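Local coordinates for cypemycin cysteine dehydrogenase (decarboxylating) (Streptomyces sp, PDB 6JDD), which catalyses the oxidative decarboxylation of the C-terminal cysteine of the cypemycin precursor peptide, a step in the biosynthesis of this linaridin, at residues V92-L97 against A126-G131; T99-A104 against E137-T142; M115-D120 against K144-V149. All blocks are in the same frame, centred on the assembly; numbering follows the deposited sequence.

Contact 1: V92-L97 against A126-G131. With FAD (flavin-adenine dinucleotide), chain B.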
loop_
_atom_site.group_PDB
_atom_site.type_symbol
_atom_site.label_atom_id
_atom_site.label_comp_id
_atom_site.label_asym_id
_atom_site.label_seq_id
_atom_site.Cartn_x
_atom_site.Cartn_y
_atom_site.Cartn_z
ATOM N N VAL A 92 -2.647 -31.668 20.294
ATOM C CA VAL A 92 -1.686 -30.876 19.488
ATOM C C VAL A 92 -1.215 -31.758 18.325
ATOM O O VAL A 92 -0.448 -32.673 18.533
ATOM C CB VAL A 92 -0.547 -30.342 20.367
ATOM C CG1 VAL A 92 0.326 -29.358 19.608
ATOM C CG2 VAL A 92 -1.095 -29.686 21.630
ATOM N N PHE A 93 -1.735 -31.482 17.139
ATOM C CA PHE A 93 -1.788 -32.434 16.007
ATOM C C PHE A 93 -1.590 -31.668 14.712
ATOM O O PHE A 93 -2.500 -30.962 14.294
ATOM C CB PHE A 93 -3.139 -33.151 15.997
ATOM C CG PHE A 93 -3.256 -34.226 14.951
ATOM C CD1 PHE A 93 -2.490 -35.375 15.033
ATOM C CD2 PHE A 93 -4.121 -34.081 13.889
ATOM C CE1 PHE A 93 -2.579 -36.361 14.068
ATOM C CE2 PHE A 93 -4.211 -35.073 12.928
ATOM C CZ PHE A 93 -3.441 -36.213 13.013
ATOM N N PRO A 94 -0.386 -31.646 14.112
ATOM C CA PRO A 94 0.843 -32.084 14.765
ATOM C C PRO A 94 1.454 -31.066 15.735
ATOM O O PRO A 94 1.001 -29.934 15.783
ATOM C CB PRO A 94 1.784 -32.205 13.576
ATOM C CG PRO A 94 1.386 -31.051 12.713
ATOM C CD PRO A 94 -0.125 -31.049 12.806
ATOM N N ALA A 95 2.476 -31.504 16.481
ATOM C CA ALA A 95 3.186 -30.663 17.464
ATOM C C ALA A 95 4.621 -30.528 17.036
ATOM O O ALA A 95 5.305 -31.496 17.022
ATOM C CB ALA A 95 3.103 -31.254 18.811
ATOM N N THR A 96 5.011 -29.316 16.706
ATOM C CA THR A 96 6.424 -28.982 16.414
ATOM C C THR A 96 7.262 -29.096 17.708
ATOM O O THR A 96 6.740 -28.930 18.831
ATOM C CB THR A 96 6.546 -27.596 15.762
ATOM O OG1 THR A 96 5.884 -26.656 16.616
ATOM C CG2 THR A 96 5.939 -27.566 14.372
ATOM N N LEU A 97 8.563 -29.227 17.506
ATOM C CA LEU A 97 9.613 -29.077 18.553
ATOM C C LEU A 97 9.401 -27.756 19.283
ATOM O O LEU A 97 9.288 -27.806 20.508
ATOM C CB LEU A 97 10.968 -29.159 17.856
ATOM C CG LEU A 97 12.204 -28.921 18.714
ATOM C CD1 LEU A 97 12.116 -29.648 20.031
ATOM C CD2 LEU A 97 13.435 -29.383 17.984
ATOM N N ALA A 126 0.887 -34.890 19.725
ATOM C CA ALA A 126 1.229 -35.693 18.553
ATOM C C ALA A 126 2.446 -35.035 17.916
ATOM O O ALA A 126 2.325 -34.398 16.874
ATOM C CB ALA A 126 0.045 -35.787 17.656
ATOM N N ASP A 127 3.593 -35.237 18.561
ATOM C CA ASP A 127 4.877 -34.611 18.188
ATOM C C ASP A 127 5.295 -35.091 16.788
ATOM O O ASP A 127 5.204 -36.284 16.486
ATOM C CB ASP A 127 5.960 -34.940 19.213
ATOM C CG ASP A 127 6.044 -36.434 19.442
ATOM O OD1 ASP A 127 5.048 -36.997 19.976
ATOM O OD2 ASP A 127 7.082 -37.035 19.026
ATOM N N THR A 128 5.822 -34.144 16.019
ATOM C CA THR A 128 6.549 -34.339 14.740
ATOM C C THR A 128 7.862 -33.563 14.857
ATOM O O THR A 128 7.904 -32.476 14.322
ATOM C CB THR A 128 5.689 -33.893 13.538
ATOM O OG1 THR A 128 5.252 -32.539 13.688
ATOM C CG2 THR A 128 4.450 -34.737 13.361
ATOM N N PHE A 129 8.872 -34.092 15.561
ATOM C CA PHE A 129 10.206 -33.441 15.733
ATOM C C PHE A 129 11.120 -33.900 14.609
ATOM O O PHE A 129 11.257 -35.069 14.367
ATOM C CB PHE A 129 10.850 -33.792 17.077
ATOM C CG PHE A 129 10.124 -33.302 18.309
ATOM C CD1 PHE A 129 8.868 -32.739 18.245
ATOM C CD2 PHE A 129 10.703 -33.428 19.556
ATOM C CE1 PHE A 129 8.228 -32.286 19.389
ATOM C CE2 PHE A 129 10.072 -32.957 20.698
ATOM C CZ PHE A 129 8.836 -32.391 20.619
ATOM N N PRO A 130 11.890 -33.021 13.966
ATOM C CA PRO A 130 12.881 -33.478 13.009
ATOM C C PRO A 130 14.012 -34.280 13.676
ATOM O O PRO A 130 14.755 -34.945 12.978
ATOM C CB PRO A 130 13.476 -32.190 12.424
ATOM C CG PRO A 130 12.679 -31.067 13.009
ATOM C CD PRO A 130 11.986 -31.587 14.243
ATOM N N GLY A 131 14.154 -34.162 14.996
ATOM C CA GLY A 131 15.358 -34.585 15.729
ATOM C C GLY A 131 15.351 -34.055 17.160
ATOM O O GLY A 131 14.308 -33.471 17.600
HETATM P PA FAD B . 4.006 -20.310 15.684
HETATM O O1A FAD B . 2.872 -19.638 16.385
HETATM O O2A FAD B . 4.050 -20.251 14.193
HETATM O O5B FAD B . 5.394 -19.768 16.278
HETATM C C5B FAD B . 6.022 -18.626 15.643
HETATM C C4B FAD B . 6.934 -17.944 16.634
HETATM O O4B FAD B . 6.646 -16.521 16.643
HETATM C C3B FAD B . 6.804 -18.403 18.093
HETATM O O3B FAD B . 8.067 -18.401 18.748
HETATM C C2B FAD B . 5.861 -17.354 18.689
HETATM O O2B FAD B . 6.008 -17.217 20.086
HETATM C C1B FAD B . 6.314 -16.102 17.948
HETATM N N9A FAD B . 5.286 -15.074 17.848
HETATM C C8A FAD B . 4.279 -14.806 18.743
HETATM N N7A FAD B . 3.514 -13.811 18.357
HETATM C C5A FAD B . 4.050 -13.405 17.140
HETATM C C6A FAD B . 3.690 -12.394 16.228
HETATM N N6A FAD B . 2.660 -11.571 16.404
HETATM N N1A FAD B . 4.445 -12.266 15.112
HETATM C C2A FAD B . 5.481 -13.098 14.939
HETATM N N3A FAD B . 5.913 -14.081 15.725
HETATM C C4A FAD B . 5.143 -14.181 16.821
HETATM N N1 FAD B . 9.282 -28.088 12.941
HETATM C C2 FAD B . 9.048 -29.206 13.666
HETATM O O2 FAD B . 9.154 -29.199 14.894
HETATM N N3 FAD B . 8.689 -30.381 13.083
HETATM C C4 FAD B . 8.543 -30.503 11.723
HETATM O O4 FAD B . 8.219 -31.578 11.241
HETATM C C4X FAD B . 8.777 -29.360 10.933
HETATM N N5 FAD B . 8.643 -29.458 9.636
HETATM C C5X FAD B . 8.877 -28.333 8.890
HETATM C C6 FAD B . 8.736 -28.418 7.494
HETATM C C7 FAD B . 8.955 -27.331 6.683
HETATM C C7M FAD B . 8.795 -27.458 5.190
HETATM C C8 FAD B . 9.330 -26.094 7.263
HETATM C C8M FAD B . 9.574 -24.887 6.395
HETATM C C9 FAD B . 9.470 -25.997 8.633
HETATM C C9A FAD B . 9.249 -27.104 9.469
HETATM N N10 FAD B . 9.382 -27.040 10.855
HETATM C C10 FAD B . 9.153 -28.159 11.633
HETATM C "C1'" FAD B . 9.770 -25.772 11.497
HETATM C "C2'" FAD B . 8.579 -25.045 12.092
HETATM O "O2'" FAD B . 7.704 -24.624 11.050
HETATM C "C3'" FAD B . 9.028 -23.826 12.901
HETATM O "O3'" FAD B . 9.723 -24.262 14.065
HETATM C "C4'" FAD B . 7.877 -22.908 13.319
HETATM O "O4'" FAD B . 8.394 -21.791 14.045
HETATM C "C5'" FAD B . 6.847 -23.620 14.164
HETATM O "O5'" FAD B . 5.890 -22.655 14.678
HETATM P P FAD B . 4.560 -23.180 15.406
HETATM O O1P FAD B . 4.952 -24.188 16.434
HETATM O O2P FAD B . 3.570 -23.566 14.357
HETATM O O3P FAD B . 4.056 -21.846 16.140
#
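Leu-97 CA lies over one face of the Phe-129 ring, offset toward the rim and 3.9 Å from the ring centroid, a CH-pi contact; Ala-95 O sits at the edge of that ring, in its plane. Leu-97 CD1 adds an apolar touch to Phe-129 CE2, the side chains crossing at about a right angle. An alanine in place of Phe-129 would probably open a gap beside Leu-97 and leave its CA and CD1 without their aromatic partner. The Phe-93 ring, stacked with Phe-170, meets Ala-126 CB at its edge, 3.7 Å from CD1. Backbone bonds join the two segments: Ala-126 N to Val-92 O (2.8 Å), Ala-95 N to Ala-126 O (2.9 Å) and a nearly straight one, 173°, from Thr-128 N to Ala-95 O. The flavin is held from both segments: Leu-97 N donates to FAD O2 (2.7 Å), and FAD N3 to Thr-128 O (2.6 Å). Thr-96 OG1, between the backbone N and the carbonyl carbon (chi1 54°), donates to FAD O1P (2.6 Å) and N-caps the helix at Thr-99 N. Strands 90-95 and 123-127 are parallel neighbours, flanked by 10-15 and 149-151, while Val-100 of helix 97-104 packs on Ala-95 and Phe-129.

Contact 2: T99-A104 against E137-T142. With FAD (flavin-adenine dinucleotide), chain B.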
loop_
_atom_site.group_PDB
_atom_site.type_symbol
_atom_site.label_atom_id
_atom_site.label_comp_id
_atom_site.label_asym_id
_atom_site.label_seq_id
_atom_site.Cartn_x
_atom_site.Cartn_y
_atom_site.Cartn_z
ATOM N N THR A 99 6.744 -25.791 19.512
ATOM C CA THR A 99 5.469 -25.629 20.264
ATOM C C THR A 99 5.675 -26.342 21.605
ATOM O O THR A 99 5.292 -25.789 22.654
ATOM C CB THR A 99 4.210 -26.067 19.479
ATOM O OG1 THR A 99 3.691 -25.058 18.598
ATOM C CG2 THR A 99 3.079 -26.424 20.419
ATOM N N VAL A 100 6.308 -27.510 21.569
ATOM C CA VAL A 100 6.544 -28.316 22.796
ATOM C C VAL A 100 7.536 -27.621 23.732
ATOM O O VAL A 100 7.263 -27.613 24.903
ATOM C CB VAL A 100 6.965 -29.728 22.417
ATOM C CG1 VAL A 100 7.355 -30.523 23.643
ATOM C CG2 VAL A 100 5.808 -30.378 21.695
ATOM N N MET A 101 8.603 -27.010 23.215
ATOM C CA MET A 101 9.500 -26.192 24.051
ATOM C C MET A 101 8.714 -25.040 24.734
ATOM O O MET A 101 8.863 -24.838 25.929
ATOM C CB MET A 101 10.676 -25.654 23.239
ATOM C CG MET A 101 11.561 -26.692 22.621
ATOM S SD MET A 101 12.400 -27.827 23.816
ATOM C CE MET A 101 11.159 -29.117 23.996
ATOM N N ARG A 102 7.891 -24.326 23.959
ATOM C CA ARG A 102 7.097 -23.187 24.497
ATOM C C ARG A 102 6.164 -23.676 25.612
ATOM O O ARG A 102 6.005 -22.947 26.612
ATOM C CB ARG A 102 6.302 -22.515 23.373
ATOM C CG ARG A 102 7.131 -21.592 22.491
ATOM C CD ARG A 102 6.294 -20.501 21.849
ATOM N NE ARG A 102 5.449 -21.007 20.777
ATOM C CZ ARG A 102 4.191 -20.633 20.571
ATOM N NH1 ARG A 102 3.626 -19.743 21.368
ATOM N NH2 ARG A 102 3.503 -21.151 19.569
ATOM N N LEU A 103 5.575 -24.863 25.437
ATOM C CA LEU A 103 4.637 -25.449 26.420
ATOM C C LEU A 103 5.405 -25.826 27.695
ATOM O O LEU A 103 5.002 -25.457 28.775
ATOM C CB LEU A 103 3.996 -26.661 25.750
ATOM C CG LEU A 103 2.876 -27.306 26.532
ATOM C CD1 LEU A 103 1.740 -26.314 26.833
ATOM C CD2 LEU A 103 2.401 -28.503 25.739
ATOM N N ALA A 104 6.525 -26.508 27.517
ATOM C CA ALA A 104 7.453 -26.924 28.582
ATOM C C ALA A 104 7.990 -25.720 29.346
ATOM O O ALA A 104 8.518 -25.919 30.419
ATOM C CB ALA A 104 8.601 -27.686 27.977
ATOM N N GLU A 137 15.322 -32.895 25.267
ATOM C CA GLU A 137 14.856 -34.057 26.062
ATOM C C GLU A 137 14.558 -33.545 27.479
ATOM O O GLU A 137 13.575 -34.016 28.045
ATOM C CB GLU A 137 15.854 -35.219 25.982
ATOM C CG GLU A 137 15.747 -35.981 24.653
ATOM C CD GLU A 137 17.040 -36.543 23.990
ATOM O OE1 GLU A 137 18.059 -36.854 24.736
ATOM O OE2 GLU A 137 17.063 -36.709 22.694
ATOM N N ASN A 138 15.364 -32.615 28.005
ATOM C CA ASN A 138 15.114 -32.117 29.381
ATOM C C ASN A 138 13.802 -31.358 29.448
ATOM O O ASN A 138 13.038 -31.567 30.423
ATOM C CB ASN A 138 16.271 -31.314 29.981
ATOM C CG ASN A 138 17.341 -32.206 30.557
ATOM O OD1 ASN A 138 17.194 -33.452 30.683
ATOM N ND2 ASN A 138 18.438 -31.544 30.863
ATOM N N ASN A 139 13.589 -30.485 28.488
ATOM C CA ASN A 139 12.326 -29.697 28.323
ATOM C C ASN A 139 11.089 -30.608 28.132
ATOM O O ASN A 139 10.077 -30.348 28.774
ATOM C CB ASN A 139 12.469 -28.650 27.221
ATOM C CG ASN A 139 13.358 -27.518 27.680
ATOM O OD1 ASN A 139 12.964 -26.715 28.485
ATOM N ND2 ASN A 139 14.619 -27.534 27.326
ATOM N N VAL A 140 11.198 -31.669 27.353
ATOM C CA VAL A 140 10.148 -32.737 27.290
ATOM C C VAL A 140 9.900 -33.439 28.651
ATOM O O VAL A 140 8.698 -33.706 28.946
ATOM C CB VAL A 140 10.585 -33.787 26.274
ATOM C CG1 VAL A 140 9.681 -34.989 26.361
ATOM C CG2 VAL A 140 10.613 -33.196 24.885
ATOM N N GLN A 141 10.968 -33.751 29.425
ATOM C CA GLN A 141 10.836 -34.339 30.789
ATOM C C GLN A 141 10.042 -33.338 31.642
ATOM O O GLN A 141 9.238 -33.784 32.504
ATOM C CB GLN A 141 12.177 -34.650 31.491
ATOM C CG GLN A 141 12.773 -36.036 31.284
ATOM C CD GLN A 141 13.908 -36.266 32.276
ATOM O OE1 GLN A 141 14.521 -35.331 32.839
ATOM N NE2 GLN A 141 14.207 -37.545 32.527
ATOM N N THR A 142 10.303 -32.050 31.504
ATOM C CA THR A 142 9.651 -31.031 32.368
ATOM C C THR A 142 8.130 -31.137 32.285
ATOM O O THR A 142 7.425 -30.804 33.277
ATOM C CB THR A 142 10.115 -29.614 32.058
ATOM O OG1 THR A 142 11.499 -29.537 32.343
ATOM C CG2 THR A 142 9.464 -28.592 32.945
HETATM P PA FAD B . 4.006 -20.310 15.684
HETATM O O1A FAD B . 2.872 -19.638 16.385
HETATM O O2A FAD B . 4.050 -20.251 14.193
HETATM O O5B FAD B . 5.394 -19.768 16.278
HETATM C C5B FAD B . 6.022 -18.626 15.643
HETATM C C4B FAD B . 6.934 -17.944 16.634
HETATM O O4B FAD B . 6.646 -16.521 16.643
HETATM C C3B FAD B . 6.804 -18.403 18.093
HETATM O O3B FAD B . 8.067 -18.401 18.748
HETATM C C2B FAD B . 5.861 -17.354 18.689
HETATM O O2B FAD B . 6.008 -17.217 20.086
HETATM C C1B FAD B . 6.314 -16.102 17.948
HETATM N N9A FAD B . 5.286 -15.074 17.848
HETATM C C8A FAD B . 4.279 -14.806 18.743
HETATM N N7A FAD B . 3.514 -13.811 18.357
HETATM C C5A FAD B . 4.050 -13.405 17.140
HETATM C C6A FAD B . 3.690 -12.394 16.228
HETATM N N6A FAD B . 2.660 -11.571 16.404
HETATM N N1A FAD B . 4.445 -12.266 15.112
HETATM C C2A FAD B . 5.481 -13.098 14.939
HETATM N N3A FAD B . 5.913 -14.081 15.725
HETATM C C4A FAD B . 5.143 -14.181 16.821
HETATM N N1 FAD B . 9.282 -28.088 12.941
HETATM C C2 FAD B . 9.048 -29.206 13.666
HETATM O O2 FAD B . 9.154 -29.199 14.894
HETATM N N3 FAD B . 8.689 -30.381 13.083
HETATM C C4 FAD B . 8.543 -30.503 11.723
HETATM O O4 FAD B . 8.219 -31.578 11.241
HETATM C C4X FAD B . 8.777 -29.360 10.933
HETATM N N5 FAD B . 8.643 -29.458 9.636
HETATM C C5X FAD B . 8.877 -28.333 8.890
HETATM C C6 FAD B . 8.736 -28.418 7.494
HETATM C C7 FAD B . 8.955 -27.331 6.683
HETATM C C7M FAD B . 8.795 -27.458 5.190
HETATM C C8 FAD B . 9.330 -26.094 7.263
HETATM C C8M FAD B . 9.574 -24.887 6.395
HETATM C C9 FAD B . 9.470 -25.997 8.633
HETATM C C9A FAD B . 9.249 -27.104 9.469
HETATM N N10 FAD B . 9.382 -27.040 10.855
HETATM C C10 FAD B . 9.153 -28.159 11.633
HETATM C "C1'" FAD B . 9.770 -25.772 11.497
HETATM C "C2'" FAD B . 8.579 -25.045 12.092
HETATM O "O2'" FAD B . 7.704 -24.624 11.050
HETATM C "C3'" FAD B . 9.028 -23.826 12.901
HETATM O "O3'" FAD B . 9.723 -24.262 14.065
HETATM C "C4'" FAD B . 7.877 -22.908 13.319
HETATM O "O4'" FAD B . 8.394 -21.791 14.045
HETATM C "C5'" FAD B . 6.847 -23.620 14.164
HETATM O "O5'" FAD B . 5.890 -22.655 14.678
HETATM P P FAD B . 4.560 -23.180 15.406
HETATM O O1P FAD B . 4.952 -24.188 16.434
HETATM O O2P FAD B . 3.570 -23.566 14.357
HETATM O O3P FAD B . 4.056 -21.846 16.140
#
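Val-100 CG1 and Val-140 CG2 meet methyl to methyl at 4.4 Å, while Thr-99, one residue earlier, turns to the cofactor and donates from OG1 to FAD O1P (2.7 Å). The Met-101 chain is bent at chi2 (-61°), which places SD, and again at chi3, which places CE; sulfur and methyl both end 3.5 Å from Asn-139 CB, and the two side chains cross at about a right angle. Met-101 CE also meets Val-140 CG2 at 4.2 Å. The amide beyond Asn-139 CB is held elsewhere, ND2 by Ile-135 O and OD1 by Gln-105 NE2. Arg-102 belongs to the FAD side: the ribose atom FAD C2B lies 4.1 Å above the plane of its guanidinium, over the centre, and NH1 forms a salt bridge with Asp-109. Ala-104 points its CB at the second helix, against the backbone of Asn-139, and its O is 3.8 Å from Thr-142 CG2. Thr-142 OG1 donates back to Asn-138 O (3.2 Å), reaching that oxygen from the face opposite to Thr-142 N. No hydrogen bond joins the segments 99-104 and 137-142, whose axes approach to 8.7 Å at 53°. Methyl groups, a thioether and the CB of Asn-139 thus pack two helices that each follow a strand of the parallel sheet, a layered alpha/beta arrangement typical of the Rossmann-like flavoprotein fold of the HFCD superfamily, with one helix lining the FAD pocket.

Contact 3: M115-D120 against K144-V149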
loop_
_atom_site.group_PDB
_atom_site.type_symbol
_atom_site.label_atom_id
_atom_site.label_comp_id
_atom_site.label_asym_id
_atom_site.label_seq_id
_atom_site.Cartn_x
_atom_site.Cartn_y
_atom_site.Cartn_z
ATOM N N MET A 115 -4.175 -21.061 26.648
ATOM C CA MET A 115 -5.231 -22.075 26.808
ATOM C C MET A 115 -4.606 -23.381 27.294
ATOM O O MET A 115 -5.082 -23.919 28.274
ATOM C CB MET A 115 -5.910 -22.241 25.456
ATOM C CG MET A 115 -7.057 -23.214 25.465
ATOM S SD MET A 115 -7.733 -23.385 23.812
ATOM C CE MET A 115 -6.432 -24.265 22.962
ATOM N N LEU A 116 -3.545 -23.846 26.642
ATOM C CA LEU A 116 -2.910 -25.134 26.962
ATOM C C LEU A 116 -2.210 -25.031 28.335
ATOM O O LEU A 116 -2.162 -26.032 29.036
ATOM C CB LEU A 116 -1.943 -25.534 25.842
ATOM C CG LEU A 116 -2.603 -25.907 24.517
ATOM C CD1 LEU A 116 -1.582 -26.303 23.486
ATOM C CD2 LEU A 116 -3.605 -27.014 24.683
ATOM N N GLN A 117 -1.667 -23.858 28.705
ATOM C CA GLN A 117 -1.098 -23.665 30.055
ATOM C C GLN A 117 -2.215 -23.802 31.104
ATOM O O GLN A 117 -1.926 -24.337 32.187
ATOM C CB GLN A 117 -0.424 -22.296 30.234
ATOM C CG GLN A 117 0.886 -22.058 29.449
ATOM C CD GLN A 117 1.983 -23.078 29.650
ATOM O OE1 GLN A 117 2.028 -23.776 30.672
ATOM N NE2 GLN A 117 2.881 -23.173 28.668
ATOM N N LEU A 118 -3.436 -23.337 30.851
ATOM C CA LEU A 118 -4.433 -23.186 31.932
ATOM C C LEU A 118 -5.343 -24.414 32.007
ATOM O O LEU A 118 -5.983 -24.641 33.041
ATOM C CB LEU A 118 -5.231 -21.894 31.732
ATOM C CG LEU A 118 -4.435 -20.593 31.775
ATOM C CD1 LEU A 118 -5.357 -19.424 31.585
ATOM C CD2 LEU A 118 -3.722 -20.442 33.082
ATOM N N THR A 119 -5.409 -25.220 30.967
ATOM C CA THR A 119 -6.374 -26.338 30.980
ATOM C C THR A 119 -5.922 -27.363 32.030
ATOM O O THR A 119 -4.700 -27.541 32.225
ATOM C CB THR A 119 -6.574 -26.946 29.593
ATOM O OG1 THR A 119 -7.622 -27.911 29.684
ATOM C CG2 THR A 119 -5.316 -27.599 29.074
ATOM N N ASP A 120 -6.904 -28.006 32.652
ATOM C CA ASP A 120 -6.753 -29.244 33.463
ATOM C C ASP A 120 -7.138 -30.476 32.652
ATOM O O ASP A 120 -6.889 -31.577 33.145
ATOM C CB ASP A 120 -7.646 -29.222 34.713
ATOM C CG ASP A 120 -7.220 -28.105 35.651
ATOM O OD1 ASP A 120 -5.963 -27.933 35.865
ATOM O OD2 ASP A 120 -8.136 -27.369 36.111
ATOM N N LYS A 144 6.343 -33.724 32.523
ATOM C CA LYS A 144 5.791 -34.669 33.525
ATOM C C LYS A 144 5.364 -33.938 34.800
ATOM O O LYS A 144 4.609 -34.548 35.567
ATOM C CB LYS A 144 6.774 -35.803 33.807
ATOM C CG LYS A 144 6.715 -36.909 32.762
ATOM C CD LYS A 144 8.068 -37.471 32.486
ATOM C CE LYS A 144 8.050 -38.826 31.824
ATOM N NZ LYS A 144 9.192 -39.638 32.344
ATOM N N LEU A 145 5.769 -32.682 35.029
ATOM C CA LEU A 145 5.263 -31.912 36.205
ATOM C C LEU A 145 3.754 -31.635 36.084
ATOM O O LEU A 145 3.112 -31.226 37.106
ATOM C CB LEU A 145 6.057 -30.612 36.310
ATOM C CG LEU A 145 7.568 -30.788 36.510
ATOM C CD1 LEU A 145 8.196 -29.468 36.907
ATOM C CD2 LEU A 145 7.898 -31.869 37.544
ATOM N N ARG A 146 3.210 -31.820 34.882
ATOM C CA ARG A 146 1.775 -31.588 34.622
ATOM C C ARG A 146 1.100 -32.935 34.448
ATOM O O ARG A 146 1.417 -33.697 33.541
ATOM C CB ARG A 146 1.578 -30.695 33.396
ATOM C CG ARG A 146 2.133 -29.284 33.577
ATOM C CD ARG A 146 1.654 -28.293 32.538
ATOM N NE ARG A 146 0.203 -28.165 32.528
ATOM C CZ ARG A 146 -0.493 -27.707 31.499
ATOM N NH1 ARG A 146 0.140 -27.329 30.404
ATOM N NH2 ARG A 146 -1.811 -27.637 31.555
ATOM N N PRO A 147 0.114 -33.248 35.309
ATOM C CA PRO A 147 -0.469 -34.579 35.300
ATOM C C PRO A 147 -1.333 -34.809 34.059
ATOM O O PRO A 147 -1.485 -35.895 33.651
ATOM C CB PRO A 147 -1.258 -34.609 36.618
ATOM C CG PRO A 147 -1.632 -33.137 36.897
ATOM C CD PRO A 147 -0.496 -32.334 36.304
ATOM N N ASN A 148 -1.849 -33.758 33.446
ATOM C CA ASN A 148 -2.811 -33.914 32.323
ATOM C C ASN A 148 -2.089 -34.079 30.979
ATOM O O ASN A 148 -2.761 -34.294 29.997
ATOM C CB ASN A 148 -3.806 -32.759 32.334
ATOM C CG ASN A 148 -3.159 -31.385 32.311
ATOM O OD1 ASN A 148 -2.108 -31.166 32.932
ATOM N ND2 ASN A 148 -3.823 -30.433 31.639
ATOM N N VAL A 149 -0.769 -33.969 30.908
ATOM C CA VAL A 149 -0.075 -33.949 29.592
ATOM C C VAL A 149 0.460 -35.332 29.265
ATOM O O VAL A 149 1.120 -35.879 30.102
ATOM C CB VAL A 149 1.057 -32.928 29.645
ATOM C CG1 VAL A 149 1.964 -33.034 28.452
ATOM C CG2 VAL A 149 0.485 -31.548 29.801
HETATM O O HOH W 1 2.732 -26.369 30.340
#
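Both terminal nitrogens of Arg-146, NH1 and NH2, converge on Leu-116 O, each 3.0 Å away. NH2 comes in the carbonyl plane, whereas NH1 stands above it, 36° out; the oxygen itself lies close to the guanidinium plane. Thr-119 O is also at the edge of this group, in its plane. Gln-117 O sits 3.3 Å above one face, offset toward the rim, and the angle is too poor for a hydrogen bond to NH2. Val-149 CG2, from the same segment as the arginine, lies over the opposite face. NH1 has a second acceptor, a water at 2.8 Å, and this water donates to Gln-117 OE1 (2.7 Å), bridging two side chains that cross at about a right angle. Gln-117 is well provided for: OE1 also accepts from Asn-133 of the third subunit, and NE2 donates to Leu-103 O and Arg-107 O. The positive group therefore faces backbone oxygens at the C-terminal end of helix 111-118, where the helix dipole would probably favour it; Asp-120 OD1 is 6.0 Å from Arg-146 NH2, too far for a salt bridge. Asn-148 ND2 reaches Thr-119 O in a weak bond, 3.1 Å and bent to 126°, and has its stronger partner in Ala-121 O. Thr-119 OG1 is bonded to Ala-121 N, and Asp-120 O rests 3.4 Å from Asn-148 CB. A type I turn from Arg-146 to Val-149 carries both side chains. The contact joins the end of helix 111-118 to the chain between helix 134-142 and strand 149-151: Leu-116 packs on strands 10-15, 90-95 and 123-127, and Val-149 on Leu-123 and Ile-125.

How the contacts relate
The three contacts interlock along the chain, their segments alternating in every pairing. Contacts 1 and 2 have centres about 11 Å apart and meet where Phe-129 CZ lies 3.7 Å from Val-100 CB; both also touch FAD, contact 1 at the flavin ring and a phosphate, contact 2 at that phosphate and the ribose. Contact 3 lies farther from the cofactor, the side chain of Gln-117 about 9 Å from a bound FAD. Its centre is about 12 Å from that of contact 2, to which Gln-117 NE2 is tied through Leu-103 O (3.1 Å), and about 17 Å from that of contact 1, which it touches through Val-92 CG2 and Leu-116 CD1 at 3.9 Å.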